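Local coordinates for Pdx2 protein (Plasmodium falciparum, PDB 2ABW) that hydrolyses glutamine to glutamate and ammonia, as the glutaminase subunit of the PLP synthase that makes vitamin B6, the ammonia being channelled to the Pdx1 active site, at residues T56-C61 with S104-K109; A71-I76 with F110-L115; N96-K101 with D116-R121; P156-I161 with N180-V185; S163-V168 with E186-L191. All blocks are in the same frame, centred on the assembly; numbering follows the deposited sequence.

Contacts 1, 2 and 3 share one length of chain: residues 104-121 run past helix 54-60, then helix 63-77, and finally pair with strand 94-98. Contacts 1 and 2 meet where Cys61 touches Leu72 and Phe112, their centres about 12 Å apart. Contact 3 carries Arg121, a glutamine-binding residue, while the Arg58 side chain of contact 1 is about 6 Å from that of Ser54, another. Contacts 3 and 4, centres about 11 Å apart, are joined by the salt bridge of Glu98 with Arg159. Contact 4 joins this small sheet to the large one, and its Pro156 touches the nucleophile Cys87. Contact 5, away from the annotated sites, continues along strand 180-187.

Contact 1. Residues T56-C61 with S104-K109; sequences TVRRCC and SNFGNK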
# COMPACT_ATOMS: atom_id res chain seq x y z
N THR A 56 3.45 -13.93 -4.62
CA THR A 56 3.42 -13.73 -6.07
C THR A 56 4.05 -12.42 -6.52
O THR A 56 4.88 -12.44 -7.38
CB THR A 56 1.99 -13.73 -6.61
OG1 THR A 56 1.38 -14.98 -6.25
CG2 THR A 56 2.00 -13.60 -8.12
N VAL A 57 3.68 -11.35 -5.88
CA VAL A 57 4.25 -10.04 -6.21
C VAL A 57 5.74 -10.07 -5.96
O VAL A 57 6.57 -9.69 -6.79
CB VAL A 57 3.62 -8.97 -5.40
CG1 VAL A 57 4.43 -7.69 -5.51
CG2 VAL A 57 2.12 -8.73 -5.74
N ARG A 58 6.17 -10.67 -4.85
CA ARG A 58 7.62 -10.71 -4.58
C ARG A 58 8.41 -11.49 -5.61
O ARG A 58 9.49 -11.12 -6.01
CB ARG A 58 7.88 -11.32 -3.19
CG ARG A 58 9.32 -11.40 -2.78
CD ARG A 58 10.03 -10.02 -2.77
NE ARG A 58 11.45 -10.09 -2.44
CZ ARG A 58 12.46 -10.33 -3.27
NH1 ARG A 58 12.31 -10.52 -4.58
NH2 ARG A 58 13.70 -10.31 -2.82
N ARG A 59 7.90 -12.64 -6.03
CA ARG A 59 8.55 -13.42 -7.08
C ARG A 59 8.64 -12.64 -8.40
O ARG A 59 9.63 -12.72 -9.11
CB ARG A 59 7.67 -14.65 -7.30
CG ARG A 59 8.15 -15.55 -8.35
CD ARG A 59 7.48 -16.92 -8.14
NE ARG A 59 8.02 -17.58 -6.94
CZ ARG A 59 7.34 -18.39 -6.13
NH1 ARG A 59 6.04 -18.65 -6.31
NH2 ARG A 59 7.99 -18.96 -5.11
N CYS A 60 7.60 -11.86 -8.69
CA CYS A 60 7.63 -10.99 -9.89
C CYS A 60 8.81 -9.97 -9.86
O CYS A 60 9.34 -9.56 -10.92
CB CYS A 60 6.32 -10.22 -10.02
SG CYS A 60 4.86 -11.29 -10.48
N CYS A 61 9.20 -9.55 -8.66
CA CYS A 61 10.29 -8.61 -8.49
C CYS A 61 11.65 -9.25 -8.43
O CYS A 61 12.67 -8.58 -8.36
CB CYS A 61 10.06 -7.76 -7.23
SG CYS A 61 8.62 -6.82 -7.25
N SER A 104 10.34 -19.01 0.98
CA SER A 104 10.73 -18.07 0.01
C SER A 104 12.13 -18.40 -0.36
O SER A 104 12.98 -18.67 0.49
CB SER A 104 10.69 -16.65 0.60
OG SER A 104 12.00 -16.10 0.65
N ASN A 105 12.36 -18.32 -1.65
CA ASN A 105 13.69 -18.41 -2.15
C ASN A 105 14.47 -17.13 -1.76
O ASN A 105 15.67 -17.07 -2.00
CB ASN A 105 13.64 -18.65 -3.68
CG ASN A 105 12.48 -17.92 -4.32
OD1 ASN A 105 12.14 -16.85 -3.85
ND2 ASN A 105 11.84 -18.50 -5.34
N PHE A 106 13.80 -16.15 -1.10
CA PHE A 106 14.43 -14.85 -0.73
C PHE A 106 14.72 -14.52 0.76
O PHE A 106 15.40 -13.55 1.03
CB PHE A 106 13.62 -13.69 -1.29
CG PHE A 106 12.81 -14.03 -2.50
CD1 PHE A 106 13.41 -14.03 -3.73
CD2 PHE A 106 11.48 -14.30 -2.39
CE1 PHE A 106 12.66 -14.30 -4.86
CE2 PHE A 106 10.73 -14.59 -3.51
CZ PHE A 106 11.32 -14.57 -4.72
N GLY A 107 14.18 -15.29 1.71
CA GLY A 107 14.62 -15.25 3.11
C GLY A 107 14.33 -13.89 3.73
O GLY A 107 13.18 -13.44 3.72
N ASN A 108 15.36 -13.24 4.28
CA ASN A 108 15.13 -11.97 4.87
C ASN A 108 15.08 -10.90 3.80
O ASN A 108 14.93 -9.72 4.15
CB ASN A 108 16.10 -11.64 6.04
CG ASN A 108 17.52 -11.47 5.62
OD1 ASN A 108 18.44 -11.49 6.47
ND2 ASN A 108 17.73 -11.32 4.36
N LYS A 109 15.09 -11.31 2.52
CA LYS A 109 14.84 -10.34 1.46
C LYS A 109 13.39 -10.45 0.97
O LYS A 109 13.11 -9.95 -0.08
CB LYS A 109 15.85 -10.50 0.31
CG LYS A 109 17.34 -10.04 0.60
CD LYS A 109 18.29 -9.91 -0.66
CE LYS A 109 17.88 -8.84 -1.76
NZ LYS A 109 18.44 -8.96 -3.27
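Two flat groups lie one on the other here: the guanidinium of Arg58, reaching out from helix 54-60, and the phenyl ring of Phe106, which offers it a flat aromatic face to stack on. They meet tip to tip with their planes at 17°, and Arg58 CZ stands 4.0 Å from the centroid of the Phe106 ring, over its face, so the stack is also a cation-pi interaction. Arg58 CG, anti to the backbone N, already lies 3.6 Å from Phe106 CE2; the bend at chi2 (58°) then turns the rest of the chain so that the guanidinium comes over the ring. Along its edge, Arg58 NE and NH2 both grip Lys109 O side-on, at 2.9 Å and 2.8 Å; NE lies in the carbonyl plane, NH2 above it. Arginine suits the place because face and edge bind at once. Its NH1 forms a salt bridge with Asp66, which also holds Lys109 NZ and probably offsets the two nearby positive charges. Within the loop, Ser104 OG accepts from the backbone N of Gly107, 2.6 Å away. An ST motif thus turns loop 104-109, which is fastened to the helix beginning at the glutamine-binding residue Ser54.

Contact 2. Residues A71-I76 with F110-L115; sequences ALVHFI and FSFGGL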
# COMPACT_ATOMS: atom_id res chain seq x y z
N ALA A 71 15.71 -2.12 -6.75
CA ALA A 71 15.30 -0.76 -7.13
C ALA A 71 14.16 -0.26 -6.25
O ALA A 71 14.09 0.93 -5.89
CB ALA A 71 14.95 -0.69 -8.65
N LEU A 72 13.23 -1.15 -5.93
CA LEU A 72 12.10 -0.80 -5.01
C LEU A 72 12.61 -0.44 -3.61
O LEU A 72 12.19 0.52 -3.04
CB LEU A 72 11.05 -1.92 -5.01
CG LEU A 72 10.30 -2.07 -6.32
CD1 LEU A 72 9.49 -3.36 -6.35
CD2 LEU A 72 9.34 -0.90 -6.48
N VAL A 73 13.58 -1.20 -3.12
CA VAL A 73 14.15 -0.92 -1.82
C VAL A 73 14.76 0.43 -1.86
O VAL A 73 14.65 1.22 -0.91
CB VAL A 73 15.10 -2.07 -1.38
CG1 VAL A 73 15.90 -1.63 -0.11
CG2 VAL A 73 14.32 -3.33 -1.11
N HIS A 74 15.55 0.71 -2.90
CA HIS A 74 16.18 2.01 -3.02
C HIS A 74 15.13 3.15 -3.11
O HIS A 74 15.28 4.23 -2.52
CB HIS A 74 17.15 2.00 -4.19
CG HIS A 74 17.72 3.33 -4.55
ND1 HIS A 74 17.18 4.08 -5.58
CD2 HIS A 74 18.80 3.99 -4.12
CE1 HIS A 74 17.92 5.15 -5.74
NE2 HIS A 74 18.82 5.19 -4.78
N PHE A 75 14.09 2.93 -3.89
CA PHE A 75 13.01 3.91 -4.10
C PHE A 75 12.37 4.25 -2.76
O PHE A 75 12.15 5.42 -2.44
CB PHE A 75 11.98 3.30 -5.01
CG PHE A 75 10.73 4.11 -5.31
CD1 PHE A 75 9.64 4.09 -4.44
CD2 PHE A 75 10.64 4.77 -6.53
CE1 PHE A 75 8.49 4.78 -4.72
CE2 PHE A 75 9.44 5.44 -6.85
CZ PHE A 75 8.41 5.39 -5.93
N ILE A 76 12.11 3.24 -1.95
CA ILE A 76 11.47 3.41 -0.67
C ILE A 76 12.34 4.08 0.35
O ILE A 76 11.91 4.93 1.12
CB ILE A 76 10.97 2.04 -0.14
CG1 ILE A 76 9.90 1.44 -1.03
CG2 ILE A 76 10.38 2.13 1.29
CD1 ILE A 76 9.74 -0.04 -0.86
N PHE A 110 12.50 -11.06 1.73
CA PHE A 110 11.10 -11.12 1.35
C PHE A 110 10.40 -9.74 1.28
O PHE A 110 9.83 -9.39 0.25
CB PHE A 110 10.28 -11.98 2.29
CG PHE A 110 8.85 -12.15 1.88
CD1 PHE A 110 8.53 -13.04 0.85
CD2 PHE A 110 7.80 -11.56 2.59
CE1 PHE A 110 7.19 -13.25 0.49
CE2 PHE A 110 6.45 -11.78 2.24
CZ PHE A 110 6.16 -12.61 1.21
N SER A 111 10.37 -9.02 2.40
CA SER A 111 9.78 -7.71 2.44
C SER A 111 10.69 -6.63 1.82
O SER A 111 11.94 -6.71 1.88
CB SER A 111 9.51 -7.29 3.87
OG SER A 111 8.85 -6.05 3.97
N PHE A 112 10.01 -5.63 1.26
CA PHE A 112 10.69 -4.34 0.84
C PHE A 112 10.96 -3.50 2.05
O PHE A 112 11.82 -2.59 1.98
CB PHE A 112 9.88 -3.52 -0.16
CG PHE A 112 9.39 -4.24 -1.34
CD1 PHE A 112 10.23 -4.78 -2.29
CD2 PHE A 112 8.03 -4.30 -1.60
CE1 PHE A 112 9.78 -5.44 -3.41
CE2 PHE A 112 7.58 -4.93 -2.67
CZ PHE A 112 8.44 -5.55 -3.61
N GLY A 113 10.23 -3.71 3.14
CA GLY A 113 10.32 -2.83 4.32
C GLY A 113 9.63 -1.47 4.11
O GLY A 113 9.13 -1.20 3.01
N GLY A 114 9.60 -0.68 5.22
CA GLY A 114 9.05 0.70 5.13
C GLY A 114 8.02 0.97 6.23
O GLY A 114 7.86 2.09 6.66
N LEU A 115 7.31 -0.07 6.65
CA LEU A 115 6.39 0.02 7.80
C LEU A 115 6.90 -0.87 8.94
O LEU A 115 7.01 -2.10 8.75
CB LEU A 115 4.98 -0.45 7.36
CG LEU A 115 4.32 0.43 6.29
CD1 LEU A 115 3.08 -0.24 5.82
CD2 LEU A 115 4.12 1.81 6.82
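Phe112 is the centre of this apolar contact, its side chain directed from the loop toward helix 63-77. Leu72 CD1 reaches the far end of the ring, 3.6 Å from Phe112 CE1, while Leu72 CB comes near Phe112 CD1. One helical turn further on, Ile76 crosses Phe112 at about a right angle and puts its CD1 3.6 Å from Phe112 CB, at the root of the side chain. Val73 stands at the ring edge, where its CG2 is 4.5 Å from Phe112 CD1, and also comes up to the backbone, 4.0 Å from Phe112 O. Branched aliphatic residues at positions 72, 73 and 76 give the helix a surface that fits around a flat ring. In this class I glutamine amidotransferase fold, helix 63-77 precedes strand 83-86, which leads into the turn bearing the nucleophile Cys87; the contact thus joins that helix to the connection between strands 94-98 and 115-120. Ile76 CG2 is 4.0 Å from Gly113 O and 4.3 Å from Gly114 CA. Gly114 has phi 131°, and a beta carbon there would press on Ile76 CG2 and on the preceding carbonyl, so glycine fits. Positioning comes from Ser111, whose OG accepts from Gly113 N at 2.8 Å in an ST turn and is hydrogen-bonded to carbonyl oxygens of Leu92 and Ser94. Further out, His77 NE2 is hydrogen-bonded to Phe112 O, and the ring of Tyr69 meets that of Phe112 with planes at about 30°.

Contact 3. Residues N96-K101 with D116-R121; sequences NVENIK and DITICR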
# COMPACT_ATOMS: atom_id res chain seq x y z
N ASN A 96 8.03 -7.43 10.01
CA ASN A 96 7.89 -8.81 10.35
C ASN A 96 6.66 -9.35 9.68
O ASN A 96 5.55 -8.77 9.83
CB ASN A 96 7.78 -9.00 11.86
CG ASN A 96 8.97 -8.50 12.60
OD1 ASN A 96 10.15 -8.84 12.26
ND2 ASN A 96 8.70 -7.69 13.64
N VAL A 97 6.79 -10.38 8.87
CA VAL A 97 5.69 -11.07 8.25
C VAL A 97 5.48 -12.41 8.88
O VAL A 97 6.43 -13.22 8.89
CB VAL A 97 5.85 -11.08 6.69
CG1 VAL A 97 4.69 -11.81 6.07
CG2 VAL A 97 6.07 -9.61 6.06
N GLU A 98 4.24 -12.70 9.27
CA GLU A 98 3.86 -13.98 9.89
C GLU A 98 2.83 -14.74 9.07
O GLU A 98 1.94 -14.18 8.42
CB GLU A 98 3.33 -13.74 11.28
CG GLU A 98 4.39 -13.10 12.17
CD GLU A 98 3.95 -12.80 13.60
OE1 GLU A 98 2.75 -12.72 13.85
OE2 GLU A 98 4.82 -12.56 14.46
N ASN A 99 2.96 -16.06 9.09
CA ASN A 99 1.97 -16.94 8.49
C ASN A 99 1.87 -16.93 6.97
O ASN A 99 0.83 -17.30 6.40
CB ASN A 99 0.58 -16.73 9.11
CG ASN A 99 -0.36 -17.89 8.85
OD1 ASN A 99 0.01 -19.07 8.96
ND2 ASN A 99 -1.60 -17.56 8.49
N ILE A 100 2.96 -16.52 6.33
CA ILE A 100 3.02 -16.58 4.87
C ILE A 100 3.27 -17.98 4.22
O ILE A 100 3.29 -18.11 3.00
CB ILE A 100 3.95 -15.48 4.30
CG1 ILE A 100 5.19 -15.25 5.16
CG2 ILE A 100 3.13 -14.13 4.26
CD1 ILE A 100 6.33 -14.53 4.53
N LYS A 101 3.40 -19.02 5.05
CA LYS A 101 3.61 -20.45 4.61
C LYS A 101 4.66 -20.73 3.54
O LYS A 101 5.56 -21.55 3.81
CB LYS A 101 2.32 -21.21 4.19
CG LYS A 101 1.13 -20.92 5.07
CD LYS A 101 -0.13 -21.63 4.54
CE LYS A 101 -0.29 -22.94 5.19
NZ LYS A 101 -0.15 -22.84 6.65
N ASP A 116 7.19 -0.24 10.05
CA ASP A 116 7.72 -0.98 11.26
C ASP A 116 6.54 -1.58 12.00
O ASP A 116 6.14 -1.12 13.06
CB ASP A 116 8.63 -0.15 12.09
CG ASP A 116 9.96 0.16 11.35
OD1 ASP A 116 10.40 -0.61 10.42
OD2 ASP A 116 10.48 1.25 11.62
N ILE A 117 6.00 -2.64 11.38
CA ILE A 117 4.89 -3.38 11.95
C ILE A 117 5.10 -4.87 11.75
O ILE A 117 5.86 -5.32 10.95
CB ILE A 117 3.56 -3.00 11.24
CG1 ILE A 117 3.53 -3.45 9.75
CG2 ILE A 117 3.31 -1.50 11.41
CD1 ILE A 117 2.32 -2.95 8.93
N THR A 118 4.39 -5.65 12.56
CA THR A 118 4.26 -7.07 12.34
C THR A 118 2.90 -7.36 11.79
O THR A 118 1.86 -6.91 12.32
CB THR A 118 4.34 -7.83 13.68
OG1 THR A 118 5.62 -7.59 14.28
CG2 THR A 118 4.15 -9.28 13.56
N ILE A 119 2.87 -8.04 10.66
CA ILE A 119 1.63 -8.32 9.97
C ILE A 119 1.47 -9.85 9.74
O ILE A 119 2.50 -10.57 9.55
CB ILE A 119 1.59 -7.58 8.66
CG1 ILE A 119 0.17 -7.45 8.12
CG2 ILE A 119 2.57 -8.25 7.63
CD1 ILE A 119 0.10 -6.43 6.95
N CYS A 120 0.25 -10.35 9.80
CA CYS A 120 -0.11 -11.75 9.67
C CYS A 120 -1.00 -11.95 8.47
O CYS A 120 -1.99 -11.23 8.27
CB CYS A 120 -0.90 -12.19 10.87
SG CYS A 120 -0.09 -11.78 12.32
N ARG A 121 -0.67 -12.91 7.65
CA ARG A 121 -1.45 -13.07 6.45
C ARG A 121 -2.69 -13.79 6.80
O ARG A 121 -3.70 -13.53 6.19
CB ARG A 121 -0.67 -13.74 5.32
CG ARG A 121 -1.18 -14.98 4.90
CD ARG A 121 -0.72 -15.31 3.52
NE ARG A 121 -0.85 -16.73 3.30
CZ ARG A 121 -0.45 -17.36 2.18
NH1 ARG A 121 0.07 -16.68 1.17
NH2 ARG A 121 -0.59 -18.68 2.08
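Four backbone hydrogen bonds zip strand 94-98 to strand 115-120 in parallel. Asn96 donates through N to Ile117 O almost straight (178°) and accepts at O from Ile119 N; Glu98 repeats the pattern, its N 2.8 Å from Ile119 O and its O 3.0 Å from Arg121 N. One side-chain bond joins them: Asn96 ND2 lies 3.1 Å from Thr118 OG1, which sits near the Asn96 amide plane. Thr118 OG1 is also hydrogen-bonded to Glu160. Asparagine supplies an N-H donor and threonine a hydroxyl acceptor on this partly polar face, shared with Glu98 and Cys120. Glu98, extended beyond CG, lays its carboxylate over the Thr118 methyl, OE2 3.5 Å from CG2, and brings OE1 3.4 Å from Cys120 SG; the carboxylate pairs with Arg159. On the other face Val97 and Ile119 lie side by side, CG2 to CG2 at 4.1 Å, beta-branched residues packed against helix 88-92. Past the paired region, residues 99-101 bend round the extended Arg121. Arg121 CG is 3.4 Å from Asn99 O, Ile100 CG2 crosses its aliphatic part at about a right angle, and Ile100 O lies over the centre of the guanidinium face. That carbonyl may stabilise the positive charge electrostatically. Arg121 is a glutamine-binding residue; the bond from its N to Glu98 O fixes its backbone, and residues 99-101 line its side chain, consistent with a guanidinium kept in position for substrate.

Contact 4. Residues P156-I161 with N180-V185; sequences PYIREI and NIIAAV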
# COMPACT_ATOMS: atom_id res chain seq x y z
N PRO A 156 -5.08 -8.97 5.58
CA PRO A 156 -4.00 -9.29 6.51
C PRO A 156 -4.28 -8.56 7.82
O PRO A 156 -5.06 -7.57 7.83
CB PRO A 156 -2.76 -8.75 5.82
CG PRO A 156 -3.23 -7.71 4.95
CD PRO A 156 -4.56 -8.18 4.47
N TYR A 157 -3.66 -9.03 8.89
CA TYR A 157 -3.87 -8.51 10.23
C TYR A 157 -2.61 -7.91 10.76
O TYR A 157 -1.60 -8.55 10.93
CB TYR A 157 -4.37 -9.63 11.12
CG TYR A 157 -4.54 -9.24 12.55
CD1 TYR A 157 -5.61 -8.46 12.96
CD2 TYR A 157 -3.69 -9.70 13.51
CE1 TYR A 157 -5.78 -8.12 14.31
CE2 TYR A 157 -3.85 -9.36 14.84
CZ TYR A 157 -4.87 -8.56 15.21
OH TYR A 157 -5.01 -8.26 16.55
N ILE A 158 -2.70 -6.65 11.18
CA ILE A 158 -1.57 -5.95 11.77
C ILE A 158 -1.54 -6.22 13.27
O ILE A 158 -2.37 -5.66 14.05
CB ILE A 158 -1.66 -4.45 11.46
CG1 ILE A 158 -1.57 -4.23 9.96
CG2 ILE A 158 -0.61 -3.71 12.24
CD1 ILE A 158 -1.83 -2.77 9.40
N ARG A 159 -0.64 -7.08 13.70
CA ARG A 159 -0.59 -7.59 15.03
C ARG A 159 0.18 -6.65 15.94
O ARG A 159 -0.11 -6.61 17.16
CB ARG A 159 0.02 -8.94 15.05
CG ARG A 159 -0.03 -9.65 16.43
CD ARG A 159 0.42 -11.09 16.35
NE ARG A 159 1.85 -11.27 16.14
CZ ARG A 159 2.77 -11.06 17.07
NH1 ARG A 159 2.48 -10.55 18.25
NH2 ARG A 159 4.02 -11.23 16.76
N GLU A 160 1.23 -6.01 15.44
CA GLU A 160 2.10 -5.17 16.28
C GLU A 160 2.49 -3.88 15.53
O GLU A 160 2.92 -3.96 14.39
CB GLU A 160 3.38 -5.89 16.65
CG GLU A 160 3.19 -7.21 17.38
CD GLU A 160 4.50 -7.93 17.72
OE1 GLU A 160 5.44 -7.87 16.86
OE2 GLU A 160 4.58 -8.47 18.84
N ILE A 161 2.51 -2.77 16.26
CA ILE A 161 3.19 -1.54 15.85
C ILE A 161 4.53 -1.56 16.58
O ILE A 161 4.56 -1.74 17.81
CB ILE A 161 2.37 -0.33 16.24
CG1 ILE A 161 0.98 -0.34 15.58
CG2 ILE A 161 3.07 0.99 15.89
CD1 ILE A 161 0.95 -0.47 14.06
N ASN A 180 -10.85 -2.02 17.62
CA ASN A 180 -9.65 -1.32 17.35
C ASN A 180 -8.69 -2.10 16.48
O ASN A 180 -7.46 -1.97 16.61
CB ASN A 180 -9.00 -0.88 18.65
CG ASN A 180 -9.99 -0.14 19.52
OD1 ASN A 180 -10.78 0.68 19.01
ND2 ASN A 180 -10.01 -0.45 20.82
N ILE A 181 -9.28 -2.75 15.49
CA ILE A 181 -8.46 -3.43 14.45
C ILE A 181 -7.81 -2.33 13.59
O ILE A 181 -8.46 -1.36 13.22
CB ILE A 181 -9.31 -4.38 13.59
CG1 ILE A 181 -10.07 -5.38 14.46
CG2 ILE A 181 -8.43 -5.09 12.59
CD1 ILE A 181 -10.84 -6.45 13.66
N ILE A 182 -6.50 -2.44 13.33
CA ILE A 182 -5.78 -1.41 12.57
C ILE A 182 -5.96 -1.69 11.08
O ILE A 182 -5.57 -2.74 10.59
CB ILE A 182 -4.30 -1.41 12.93
CG1 ILE A 182 -4.12 -1.13 14.43
CG2 ILE A 182 -3.49 -0.38 12.06
CD1 ILE A 182 -2.67 -1.25 14.94
N ALA A 183 -6.56 -0.71 10.38
CA ALA A 183 -6.83 -0.81 8.97
C ALA A 183 -5.78 -0.12 8.07
O ALA A 183 -5.59 -0.54 6.94
CB ALA A 183 -8.27 -0.28 8.66
N ALA A 184 -5.20 0.97 8.55
CA ALA A 184 -4.27 1.77 7.76
C ALA A 184 -3.26 2.36 8.68
O ALA A 184 -3.51 2.79 9.82
CB ALA A 184 -5.01 2.84 7.07
N VAL A 185 -2.00 2.33 8.21
CA VAL A 185 -0.87 2.94 8.93
C VAL A 185 -0.07 3.79 7.97
O VAL A 185 -0.10 3.54 6.75
CB VAL A 185 0.07 1.87 9.54
CG1 VAL A 185 -0.65 1.19 10.73
CG2 VAL A 185 0.58 0.83 8.57
O HOH W 1 -5.28 -5.36 11.18
O HOH W 2 -5.01 -4.87 14.02
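From strand 157-161, Ile158 points its side chain toward strand 180-187. Its CB carries two branches: CG2, anti to the backbone N, approaches Ile182 CD1 at 4.2 Å, while CG1 swings beside the backbone N (chi1 -63°) and carries the chain on, extended, to CD1. That tip meets Ile182 CG2 at 3.9 Å, stands just as far from Ile182 O, and comes 4.3 Å from Val185 CG1. The two isoleucines cross at about a right angle, as do, more loosely, their strands, whose axes make 112° and approach to 6.9 Å. Here an outermost strand of the small sheet, with 94-98 and 115-120, crosses strand 180-187 of the large mixed sheet. Isoleucine suits the interface because its beta-branched, wholly apolar side chain offers methyls in two directions and needs no polar partner. Ile161, three residues along, curls its chain at chi2 (-54°) so that CD1 packs 3.8 Å from Ile182 CD1 and tip to tip with Val185 CG1. At the exposed Tyr157, Ile181 CG2 meets the edge of the ring. No direct hydrogen bond joins the two strands; two waters bridge their backbones instead. One accepts from Ile158 N and donates to Ile182 O; the other donates to Ile158 O at 2.8 Å and accepts from Ile182 N at 2.9 Å. Classic bulges lie in both strands, Arg159-Glu160 opposite Thr118 and Ala183-Ala184 opposite Ala170.

Contact 5. Residues S163-V168 with E186-L191; sequences SDEVKV and EQNNCL
Backbone pairing comes first: Lys167 and Glu186 form an antiparallel hydrogen-bonded pair, Lys167 N 2.8 Å from Glu186 O and Glu186 N 2.9 Å from Lys167 O. Next to this pair a water bridges the backbones, donating to Glu165 O and accepting from Asn188 N. Side-chain hydrogen bonds converge on one oxygen: Glu165 OE1 accepts from Gln187 NE2 at 2.8 Å and from Asn188 ND2 at 2.9 Å. Both donors come from above the carboxylate plane, their amides turned at 77° and 76° to it, yet each has OE1 near its own amide plane. A carboxylate fits here because it can take two N-H donors at once, which should favour its ionised form. These bonds tie together the open end of the beta hairpin of strands 167-174 and 180-187, where a type I turn from Ser163 to Val166 faces a type II' turn from Gln187 to Cys190 leading into strand 190-193. Within the first turn Ser163 OG accepts from Glu165 N, an ST turn, and Lys167, bent at chi2 (-42°), curls back so that NZ reaches Asp164 O at 3.0 Å. Packing is slight: the Val166 CG2 methyl lies against the Gln187 amide, 3.2 Å from its OE1. That oxygen is itself fixed by a hydrogen bond from Asp116 N, so the buried amide is held at both ends. Outside, Glu186 forms a salt bridge with Lys212 and a hydrogen bond with Tyr208.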
# COMPACT_ATOMS: atom_id res chain seq x y z
N SER A 163 7.19 0.94 16.23
CA SER A 163 7.92 2.23 16.33
C SER A 163 6.94 3.30 16.60
O SER A 163 5.79 3.28 16.12
CB SER A 163 8.56 2.55 14.98
OG SER A 163 9.07 3.87 14.93
N ASP A 164 7.35 4.29 17.41
CA ASP A 164 6.51 5.47 17.55
C ASP A 164 6.41 6.33 16.28
O ASP A 164 5.55 7.25 16.21
CB ASP A 164 7.04 6.41 18.65
CG ASP A 164 6.99 5.78 20.02
OD1 ASP A 164 5.93 5.21 20.41
OD2 ASP A 164 8.01 5.86 20.74
N GLU A 165 7.23 6.05 15.29
CA GLU A 165 7.12 6.73 14.01
C GLU A 165 5.94 6.26 13.19
O GLU A 165 5.56 6.90 12.21
CB GLU A 165 8.34 6.41 13.15
CG GLU A 165 9.65 6.99 13.46
CD GLU A 165 10.75 6.63 12.37
OE1 GLU A 165 10.58 6.06 11.22
OE2 GLU A 165 11.92 6.92 12.71
N VAL A 166 5.35 5.11 13.53
CA VAL A 166 4.19 4.64 12.81
C VAL A 166 2.96 5.31 13.32
O VAL A 166 2.68 5.34 14.54
CB VAL A 166 4.02 3.12 12.96
CG1 VAL A 166 2.66 2.70 12.39
CG2 VAL A 166 5.24 2.38 12.39
N LYS A 167 2.25 5.96 12.42
CA LYS A 167 0.98 6.55 12.75
C LYS A 167 -0.18 5.62 12.34
O LYS A 167 -0.22 5.07 11.24
CB LYS A 167 0.87 7.86 12.05
CG LYS A 167 2.08 8.81 12.36
CD LYS A 167 2.59 8.87 13.83
CE LYS A 167 4.00 9.55 13.94
NZ LYS A 167 4.38 9.86 15.37
N VAL A 168 -1.05 5.32 13.26
CA VAL A 168 -2.23 4.56 12.99
C VAL A 168 -3.21 5.54 12.38
O VAL A 168 -3.67 6.55 13.05
CB VAL A 168 -2.83 3.88 14.25
CG1 VAL A 168 -4.23 3.27 13.93
CG2 VAL A 168 -1.86 2.86 14.73
N GLU A 186 0.66 4.73 8.52
CA GLU A 186 1.51 5.58 7.71
C GLU A 186 2.81 5.79 8.45
O GLU A 186 2.82 6.09 9.66
CB GLU A 186 0.77 6.91 7.42
CG GLU A 186 1.53 7.81 6.40
CD GLU A 186 0.65 8.96 5.90
OE1 GLU A 186 -0.39 9.24 6.55
OE2 GLU A 186 1.03 9.64 4.96
N GLN A 187 3.93 5.71 7.77
CA GLN A 187 5.24 5.90 8.43
C GLN A 187 6.14 6.57 7.38
O GLN A 187 6.40 5.95 6.36
CB GLN A 187 5.89 4.59 8.85
CG GLN A 187 7.19 4.84 9.64
CD GLN A 187 7.81 3.61 10.12
OE1 GLN A 187 7.26 2.49 9.94
NE2 GLN A 187 9.02 3.76 10.71
N ASN A 188 6.52 7.81 7.66
CA ASN A 188 7.40 8.54 6.73
C ASN A 188 6.70 8.51 5.35
O ASN A 188 5.49 8.82 5.29
CB ASN A 188 8.79 7.96 6.69
CG ASN A 188 9.48 7.89 8.04
OD1 ASN A 188 9.57 8.90 8.69
ND2 ASN A 188 9.90 6.67 8.46
N ASN A 189 7.40 8.08 4.30
CA ASN A 189 6.87 8.04 2.96
C ASN A 189 5.96 6.87 2.57
O ASN A 189 5.53 6.73 1.42
CB ASN A 189 8.01 8.11 1.95
CG ASN A 189 9.04 7.04 2.16
OD1 ASN A 189 9.59 6.91 3.26
ND2 ASN A 189 9.39 6.25 1.09
N CYS A 190 5.67 5.99 3.54
CA CYS A 190 4.93 4.77 3.34
C CYS A 190 3.53 4.74 3.92
O CYS A 190 3.32 5.15 5.05
CB CYS A 190 5.68 3.60 3.97
SG CYS A 190 7.37 3.37 3.28
N LEU A 191 2.58 4.27 3.13
CA LEU A 191 1.22 4.12 3.54
C LEU A 191 0.87 2.70 3.34
O LEU A 191 1.20 2.08 2.32
CB LEU A 191 0.31 4.99 2.64
CG LEU A 191 -1.19 4.87 2.75
CD1 LEU A 191 -1.65 5.38 4.16
CD2 LEU A 191 -1.87 5.65 1.64
O HOH W 3 6.13 8.84 10.27